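Local coordinates for protein Drep2 (Drosophila melanogaster, PDB 4D2K) that probably self-associates through its CIDE domain, the piece described here, into higher-order assemblies linked to apoptotic DNA fragmentation, at residues F30-L33 with L34-K38; G42-A45 with S46-V49; V51-E54 with C55-T58. All coordinates share one frame; numbering follows the deposited sequence.

Contact 1. Residues F30-L33 with L34-K38; sequences FEEL and LVRGK
Leu33 O receives the backbone N-H of Gly37 at 2.9 Å, a helical i to i+4 bond that is somewhat bent, with an N-H...O angle of 146°. One residue earlier, Arg36 N reaches Glu32 O almost straight, at 174°. Leu34 N to Phe30 O and Val35 N to Glu31 O belong to the same i to i+4 series.

Phe30 and Leu34 make the main side-chain contact. Phe30 CG, anti to the backbone N (chi1 174°), stands beside the carbonyl carbon, and Leu34 comes over one face of the ring, its CG 4.1 Å above the ring plane and displaced toward the rim. Leu34 CD1 lies 3.8 Å from Phe30 CE2. Glu32 and Arg36 meet through their aliphatic parts, CG to CG at 4.3 Å, while Glu32 OE2 stays 5.0 Å from Arg36 NE and forms its salt bridge with Lys9.

Gly37 is buried, its backbone N-H turned to the Leu33 carbonyl. Helix 30-40 packs across the mixed sheet of the CIDE domain: Leu34 meets Val49 and Val51 of strand 49-53, Arg36 lies on strand 22-27, and Phe30 and Leu33 touch Phe66 of helix 63-67.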
ATOM      1  N   PHE A  30      -7.718  -6.318  -0.930  1.00 42.14           N
ATOM      2  CA  PHE A  30      -7.426  -4.896  -0.797  1.00 42.95           C
ATOM      3  C   PHE A  30      -7.677  -4.387   0.625  1.00 42.08           C
ATOM      4  O   PHE A  30      -6.881  -3.616   1.173  1.00 40.85           O
ATOM      5  CB  PHE A  30      -8.240  -4.092  -1.807  1.00 44.24           C
ATOM      6  CG  PHE A  30      -8.101  -2.610  -1.630  1.00 45.24           C
ATOM      7  CD1 PHE A  30      -6.924  -1.960  -1.957  1.00 41.93           C
ATOM      8  CD2 PHE A  30      -9.161  -1.869  -1.123  1.00 45.94           C
ATOM      9  CE1 PHE A  30      -6.801  -0.604  -1.771  1.00 44.57           C
ATOM     10  CE2 PHE A  30      -9.049  -0.512  -0.933  1.00 43.21           C
ATOM     11  CZ  PHE A  30      -7.867   0.125  -1.254  1.00 45.37           C
ATOM     12  N   GLU A  31      -8.708  -4.913   1.272  1.00 42.05           N
ATOM     13  CA  GLU A  31      -9.069  -4.428   2.592  1.00 40.81           C
ATOM     14  C   GLU A  31      -7.986  -4.857   3.588  1.00 42.83           C
ATOM     15  O   GLU A  31      -7.532  -4.082   4.455  1.00 39.80           O
ATOM     16  CB  GLU A  31     -10.441  -4.998   2.994  1.00 46.00           C
ATOM     17  CG  GLU A  31     -11.672  -4.502   2.170  1.00 50.48           C
ATOM     18  CD  GLU A  31     -11.739  -4.992   0.704  1.00 57.39           C
ATOM     19  OE1 GLU A  31     -11.405  -6.168   0.404  1.00 56.78           O
ATOM     20  OE2 GLU A  31     -12.148  -4.180  -0.158  1.00 56.70           O
ATOM     21  N   GLU A  32      -7.499  -6.076   3.383  1.00 43.11           N
ATOM     22  CA  GLU A  32      -6.407  -6.620   4.166  1.00 44.50           C
ATOM     23  C   GLU A  32      -5.109  -5.870   3.828  1.00 41.97           C
ATOM     24  O   GLU A  32      -4.252  -5.673   4.699  1.00 42.56           O
ATOM     25  CB  GLU A  32      -6.305  -8.131   3.909  1.00 46.20           C
ATOM     26  CG  GLU A  32      -5.385  -8.921   4.818  1.00 54.04           C
ATOM     27  CD  GLU A  32      -5.311 -10.387   4.399  1.00 61.06           C
ATOM     28  OE1 GLU A  32      -6.355 -10.926   3.960  1.00 61.04           O
ATOM     29  OE2 GLU A  32      -4.215 -10.986   4.471  1.00 65.99           O
ATOM     30  N   LEU A  33      -4.966  -5.439   2.576  1.00 39.34           N
ATOM     31  CA  LEU A  33      -3.830  -4.587   2.235  1.00 40.06           C
ATOM     32  C   LEU A  33      -3.822  -3.344   3.114  1.00 41.49           C
ATOM     33  O   LEU A  33      -2.783  -3.010   3.679  1.00 40.44           O
ATOM     34  CB  LEU A  33      -3.838  -4.199   0.751  1.00 39.44           C
ATOM     35  CG  LEU A  33      -2.834  -3.095   0.394  1.00 37.92           C
ATOM     36  CD1 LEU A  33      -1.417  -3.499   0.746  1.00 38.94           C
ATOM     37  CD2 LEU A  33      -2.905  -2.820  -1.091  1.00 37.30           C
ATOM     38  N   LEU A  34      -4.980  -2.696   3.275  1.00 41.17           N
ATOM     39  CA  LEU A  34      -5.076  -1.516   4.146  1.00 42.02           C
ATOM     40  C   LEU A  34      -4.774  -1.825   5.618  1.00 44.34           C
ATOM     41  O   LEU A  34      -4.002  -1.115   6.267  1.00 42.86           O
ATOM     42  CB  LEU A  34      -6.467  -0.879   4.041  1.00 40.54           C
ATOM     43  CG  LEU A  34      -6.886  -0.258   2.707  1.00 46.14           C
ATOM     44  CD1 LEU A  34      -8.315   0.262   2.757  1.00 46.71           C
ATOM     45  CD2 LEU A  34      -5.948   0.869   2.364  1.00 42.51           C
ATOM     46  N   VAL A  35      -5.400  -2.866   6.158  1.00 43.18           N
ATOM     47  CA  VAL A  35      -5.149  -3.233   7.547  1.00 43.47           C
ATOM     48  C   VAL A  35      -3.655  -3.498   7.832  1.00 45.46           C
ATOM     49  O   VAL A  35      -3.104  -2.920   8.774  1.00 44.90           O
ATOM     50  CB  VAL A  35      -5.977  -4.460   7.958  1.00 48.64           C
ATOM     51  CG1 VAL A  35      -5.484  -4.993   9.292  1.00 52.02           C
ATOM     52  CG2 VAL A  35      -7.478  -4.099   8.015  1.00 41.74           C
ATOM     53  N   ARG A  36      -3.014  -4.371   7.041  1.00 44.17           N
ATOM     54  CA  ARG A  36      -1.621  -4.760   7.315  1.00 46.56           C
ATOM     55  C   ARG A  36      -0.669  -3.620   6.961  1.00 42.07           C
ATOM     56  O   ARG A  36       0.384  -3.460   7.570  1.00 40.65           O
ATOM     57  CB  ARG A  36      -1.206  -6.007   6.514  1.00 42.69           C
ATOM     58  CG  ARG A  36      -1.986  -7.245   6.869  1.00 50.53           C
ATOM     59  CD  ARG A  36      -2.235  -7.318   8.350  1.00 56.82           C
ATOM     60  NE  ARG A  36      -3.288  -8.289   8.604  1.00 83.02           N
ATOM     61  CZ  ARG A  36      -4.033  -8.305   9.700  1.00 88.45           C
ATOM     62  NH1 ARG A  36      -3.837  -7.387  10.633  1.00 81.59           N
ATOM     63  NH2 ARG A  36      -4.987  -9.221   9.852  1.00 89.63           N
ATOM     64  N   GLY A  37      -1.026  -2.841   5.949  1.00 42.28           N
ATOM     65  CA  GLY A  37      -0.195  -1.713   5.572  1.00 44.80           C
ATOM     66  C   GLY A  37      -0.174  -0.708   6.701  1.00 42.91           C
ATOM     67  O   GLY A  37       0.901  -0.281   7.140  1.00 43.22           O
ATOM     68  N   LYS A  38      -1.343  -0.395   7.241  1.00 40.63           N
ATOM     69  CA  LYS A  38      -1.368   0.550   8.347  1.00 46.72           C
ATOM     70  C   LYS A  38      -0.648  -0.006   9.577  1.00 46.05           C
ATOM     71  O   LYS A  38       0.161   0.713  10.179  1.00 42.64           O
ATOM     72  CB  LYS A  38      -2.806   0.971   8.683  1.00 45.64           C
ATOM     73  CG  LYS A  38      -3.431   1.873   7.602  1.00 50.24           C
ATOM     74  CD  LYS A  38      -4.798   2.427   7.998  1.00 55.41           C
ATOM     75  CE  LYS A  38      -5.936   1.494   7.607  1.00 61.61           C
ATOM     76  NZ  LYS A  38      -7.272   2.161   7.782  1.00 62.11           N
TER

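Contact 2. Residues G42-A45 with S46-V49; sequences GVPA and SEPV
Ser46 and Ala45 form the corner of a type I beta turn that runs from Pro44 to Glu47. The Ser46 N lies 3.2 Å from Pro44 O, but its N-H is poorly aimed, and the carbonyl is taken instead by the next residue.

Glu47 N closes the turn on Pro44 O at 3.1 Å, approaching from above the carbonyl plane, 50° out of it. Its side chain leaves with CG anti to the backbone N (chi1 177°) and stays extended, lying alongside the Pro44 ring and roughly perpendicular to the side chain of Val43. OE1 consequently rests 3.8 Å from Pro44 CD and 3.8 Å from Val43 CG1, and the same oxygen forms a salt bridge with Arg79 of strand 74-79.

Past Pro48, Val49 turns back toward the first half of the loop and places CG1 4.0 Å from Val43 CG1, methyl to methyl. Gly42, at positive phi, is the C-prime residue of a Schellman motif ending helix 30-40; the type I turn then reverses the chain into strand 49-53, a helix-to-strand connection in the ubiquitin-like CIDE-N fold.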
ATOM      1  N   GLY A  42       2.762   1.551  11.285  1.00 45.83           N
ATOM      2  CA  GLY A  42       2.495   2.175  12.574  1.00 47.06           C
ATOM      3  C   GLY A  42       1.425   3.261  12.519  1.00 49.78           C
ATOM      4  O   GLY A  42       1.414   4.202  13.316  1.00 50.27           O
ATOM      5  N   VAL A  43       0.479   3.074  11.608  1.00 46.88           N
ATOM      6  CA  VAL A  43      -0.646   3.971  11.430  1.00 49.00           C
ATOM      7  C   VAL A  43      -1.834   3.430  12.231  1.00 50.38           C
ATOM      8  O   VAL A  43      -2.161   2.242  12.129  1.00 49.86           O
ATOM      9  CB  VAL A  43      -1.041   4.073   9.928  1.00 51.04           C
ATOM     10  CG1 VAL A  43      -2.273   4.963   9.724  1.00 52.15           C
ATOM     11  CG2 VAL A  43       0.148   4.546   9.077  1.00 51.48           C
ATOM     12  N   PRO A  44      -2.479   4.296  13.038  1.00 49.96           N
ATOM     13  CA  PRO A  44      -3.594   3.831  13.874  1.00 51.55           C
ATOM     14  C   PRO A  44      -4.667   3.238  12.976  1.00 54.58           C
ATOM     15  O   PRO A  44      -4.886   3.758  11.879  1.00 54.69           O
ATOM     16  CB  PRO A  44      -4.086   5.103  14.574  1.00 50.64           C
ATOM     17  CG  PRO A  44      -2.953   6.074  14.494  1.00 50.80           C
ATOM     18  CD  PRO A  44      -1.913   5.566  13.523  1.00 49.61           C
ATOM     19  N   ALA A  45      -5.296   2.154  13.417  1.00 53.99           N
ATOM     20  CA  ALA A  45      -6.140   1.355  12.533  1.00 56.67           C
ATOM     21  C   ALA A  45      -7.335   2.090  11.956  1.00 61.52           C
ATOM     22  O   ALA A  45      -7.763   1.799  10.838  1.00 64.10           O
ATOM     23  CB  ALA A  45      -6.624   0.117  13.273  1.00 51.54           C
ATOM     24  N   SER A  46      -7.862   3.054  12.695  1.00 61.33           N
ATOM     25  CA  SER A  46      -9.035   3.788  12.230  1.00 68.18           C
ATOM     26  C   SER A  46      -8.705   4.788  11.130  1.00 66.28           C
ATOM     27  O   SER A  46      -9.543   5.059  10.267  1.00 68.52           O
ATOM     28  CB  SER A  46      -9.712   4.511  13.401  1.00 68.08           C
ATOM     29  OG  SER A  46      -8.843   5.487  13.960  1.00 69.73           O
ATOM     30  N   GLU A  47      -7.472   5.293  11.134  1.00 62.82           N
ATOM     31  CA  GLU A  47      -7.107   6.450  10.315  1.00 62.54           C
ATOM     32  C   GLU A  47      -7.171   6.153   8.827  1.00 63.26           C
ATOM     33  O   GLU A  47      -6.673   5.120   8.378  1.00 65.06           O
ATOM     34  CB  GLU A  47      -5.707   6.929  10.685  1.00 58.00           C
ATOM     35  CG  GLU A  47      -5.216   8.088   9.844  1.00 58.73           C
ATOM     36  CD  GLU A  47      -3.800   8.501  10.172  1.00 61.50           C
ATOM     37  OE1 GLU A  47      -3.356   8.252  11.313  1.00 59.60           O
ATOM     38  OE2 GLU A  47      -3.125   9.062   9.282  1.00 61.60           O
ATOM     39  N   PRO A  48      -7.759   7.076   8.045  1.00 64.63           N
ATOM     40  CA  PRO A  48      -7.828   6.765   6.618  1.00 58.88           C
ATOM     41  C   PRO A  48      -6.532   7.083   5.898  1.00 57.09           C
ATOM     42  O   PRO A  48      -5.750   7.969   6.292  1.00 57.79           O
ATOM     43  CB  PRO A  48      -8.968   7.660   6.117  1.00 62.71           C
ATOM     44  CG  PRO A  48      -9.272   8.644   7.284  1.00 62.92           C
ATOM     45  CD  PRO A  48      -8.222   8.445   8.324  1.00 62.16           C
ATOM     46  N   VAL A  49      -6.313   6.329   4.830  1.00 55.67           N
ATOM     47  CA  VAL A  49      -5.065   6.376   4.087  1.00 53.40           C
ATOM     48  C   VAL A  49      -5.386   6.191   2.614  1.00 51.11           C
ATOM     49  O   VAL A  49      -6.494   5.780   2.234  1.00 50.81           O
ATOM     50  CB  VAL A  49      -4.049   5.266   4.542  1.00 52.75           C
ATOM     51  CG1 VAL A  49      -3.680   5.422   6.009  1.00 50.98           C
ATOM     52  CG2 VAL A  49      -4.624   3.870   4.303  1.00 52.03           C
TER

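Contact 3. Residues V51-E54 with C55-T58; sequences VVLE and CDGT
Segments 51-54 and 55-58 run back on each other, their end-to-end directions 148° apart, joined by Leu53 N to Thr58 O at 2.8 Å, in the carbonyl plane, and by Gly57 N to Leu53 O at 3.1 Å, a more bent bond. Thr58 O is also approached by Val52 CA at 3.2 Å in a CA-H...O contact. Gly57 takes a positive phi, which residues with a side chain adopt less readily.

On one side of the turn Leu53 carries the packing. Its CG stands anti to the carbonyl carbon (chi1 -68°), which lays the side chain alongside those of Asp56 and Thr58, with all three heading in a similar direction. Leu53 CD1 meets Thr58 CB at 3.9 Å and Asp56 OD1 at the same separation, while the Cys55 sulfur, SG, comes to 4.1 Å from Leu53 CB. Val52 packs differently, its CG1 set against the carbonyl oxygen of Gly57. An alanine in place of Leu53 is likely to open a gap beside Thr58 CB and Asp56 OD1 and to leave Leu69, Thr73 and Leu75 without their leucine neighbour.

Asp56 OD1 is held by two donors of one residue. Thr58 N reaches it at 3.0 Å in an Asx turn, and Thr58 OG1 donates to it at 2.7 Å from the syn side; both come from the same face of the carboxylate, each 35° out of its plane. Glu54 OE2 forms a salt bridge with Arg19, and the Glu54 carbonyl accepts from Trp84 NE1. Two N-H...O bonds thus fix the backbone of the turn, while the doubly gripped OD1 limits rotation of the Asp56 carboxylate and would probably favour its ionised form.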
ATOM      1  N   VAL A  51      -3.547   4.379  -0.972  1.00 43.32           N
ATOM      2  CA  VAL A  51      -2.472   3.501  -1.419  1.00 43.27           C
ATOM      3  C   VAL A  51      -2.180   3.810  -2.875  1.00 39.89           C
ATOM      4  O   VAL A  51      -3.097   3.885  -3.682  1.00 41.46           O
ATOM      5  CB  VAL A  51      -2.839   2.011  -1.238  1.00 44.14           C
ATOM      6  CG1 VAL A  51      -1.746   1.128  -1.810  1.00 45.37           C
ATOM      7  CG2 VAL A  51      -3.063   1.701   0.246  1.00 40.29           C
ATOM      8  N   VAL A  52      -0.919   4.016  -3.221  1.00 35.30           N
ATOM      9  CA  VAL A  52      -0.618   4.321  -4.606  1.00 38.26           C
ATOM     10  C   VAL A  52       0.540   3.475  -5.082  1.00 39.09           C
ATOM     11  O   VAL A  52       1.320   2.978  -4.279  1.00 39.59           O
ATOM     12  CB  VAL A  52      -0.266   5.842  -4.821  1.00 39.22           C
ATOM     13  CG1 VAL A  52      -1.419   6.744  -4.407  1.00 39.96           C
ATOM     14  CG2 VAL A  52       1.015   6.221  -4.070  1.00 39.57           C
ATOM     15  N   LEU A  53       0.665   3.325  -6.395  1.00 36.17           N
ATOM     16  CA  LEU A  53       1.819   2.647  -6.961  1.00 35.20           C
ATOM     17  C   LEU A  53       3.053   3.503  -6.712  1.00 38.84           C
ATOM     18  O   LEU A  53       3.003   4.732  -6.825  1.00 37.52           O
ATOM     19  CB  LEU A  53       1.632   2.426  -8.460  1.00 35.25           C
ATOM     20  CG  LEU A  53       0.561   1.445  -8.933  1.00 38.59           C
ATOM     21  CD1 LEU A  53       0.608   1.370 -10.452  1.00 34.42           C
ATOM     22  CD2 LEU A  53       0.814   0.073  -8.337  1.00 35.16           C
ATOM     23  N   GLU A  54       4.160   2.864  -6.373  1.00 36.13           N
ATOM     24  CA  GLU A  54       5.379   3.610  -6.159  1.00 39.06           C
ATOM     25  C   GLU A  54       5.877   4.217  -7.470  1.00 38.81           C
ATOM     26  O   GLU A  54       6.495   5.276  -7.471  1.00 37.81           O
ATOM     27  CB  GLU A  54       6.466   2.729  -5.524  1.00 36.93           C
ATOM     28  CG  GLU A  54       7.717   3.522  -5.077  1.00 36.07           C
ATOM     29  CD  GLU A  54       8.654   3.837  -6.223  1.00 40.22           C
ATOM     30  OE1 GLU A  54       8.681   3.053  -7.196  1.00 41.88           O
ATOM     31  OE2 GLU A  54       9.354   4.869  -6.170  1.00 44.78           O
ATOM     32  N   CYS A  55       5.668   3.523  -8.578  1.00 36.41           N
ATOM     33  CA  CYS A  55       6.277   3.966  -9.826  1.00 39.33           C
ATOM     34  C   CYS A  55       5.668   5.262 -10.395  1.00 38.19           C
ATOM     35  O   CYS A  55       6.396   6.067 -10.961  1.00 41.41           O
ATOM     36  CB  CYS A  55       6.211   2.858 -10.888  1.00 36.33           C
ATOM     37  SG  CYS A  55       4.542   2.375 -11.358  1.00 40.14           S
ATOM     38  N   ASP A  56       4.357   5.463 -10.275  1.00 34.20           N
ATOM     39  CA  ASP A  56       3.755   6.638 -10.930  1.00 38.82           C
ATOM     40  C   ASP A  56       2.575   7.322 -10.191  1.00 38.04           C
ATOM     41  O   ASP A  56       1.861   8.127 -10.777  1.00 38.19           O
ATOM     42  CB  ASP A  56       3.357   6.268 -12.386  1.00 35.40           C
ATOM     43  CG  ASP A  56       2.124   5.359 -12.488  1.00 35.85           C
ATOM     44  OD1 ASP A  56       1.475   5.031 -11.474  1.00 32.98           O
ATOM     45  OD2 ASP A  56       1.783   4.982 -13.632  1.00 38.39           O
ATOM     46  N   GLY A  57       2.369   6.990  -8.918  1.00 37.89           N
ATOM     47  CA  GLY A  57       1.319   7.601  -8.128  1.00 34.71           C
ATOM     48  C   GLY A  57      -0.103   7.141  -8.420  1.00 37.17           C
ATOM     49  O   GLY A  57      -1.043   7.610  -7.773  1.00 33.19           O
ATOM     50  N   THR A  58      -0.274   6.197  -9.346  1.00 34.80           N
ATOM     51  CA  THR A  58      -1.616   5.675  -9.623  1.00 36.71           C
ATOM     52  C   THR A  58      -2.233   5.146  -8.347  1.00 35.97           C
ATOM     53  O   THR A  58      -1.579   4.411  -7.623  1.00 37.86           O
ATOM     54  CB  THR A  58      -1.612   4.525 -10.643  1.00 37.37           C
ATOM     55  OG1 THR A  58      -1.184   5.003 -11.926  1.00 34.39           O
ATOM     56  CG2 THR A  58      -3.004   3.924 -10.769  1.00 35.71           C
TER

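The three contacts follow one another along the chain, tracing helix 30-40, the loop after it, strand 49-53 and the turn beyond. Contacts 1 and 2, with centres 10 Å apart, are joined most directly by Lys38: its O lies 2.8 Å from Val43 N and its NZ 3.1 Å from Glu47 O, both probable hydrogen bonds, so the end of the helix and the loop hold each other. Leu34 links helix to strand, its CD2 lying 3.8 Å from Val49 CG2 and 3.7 Å from Val51 CG2. Contacts 2 and 3, at opposite sides of the chain's centre and 19 Å apart between centres, adjoin only in sequence.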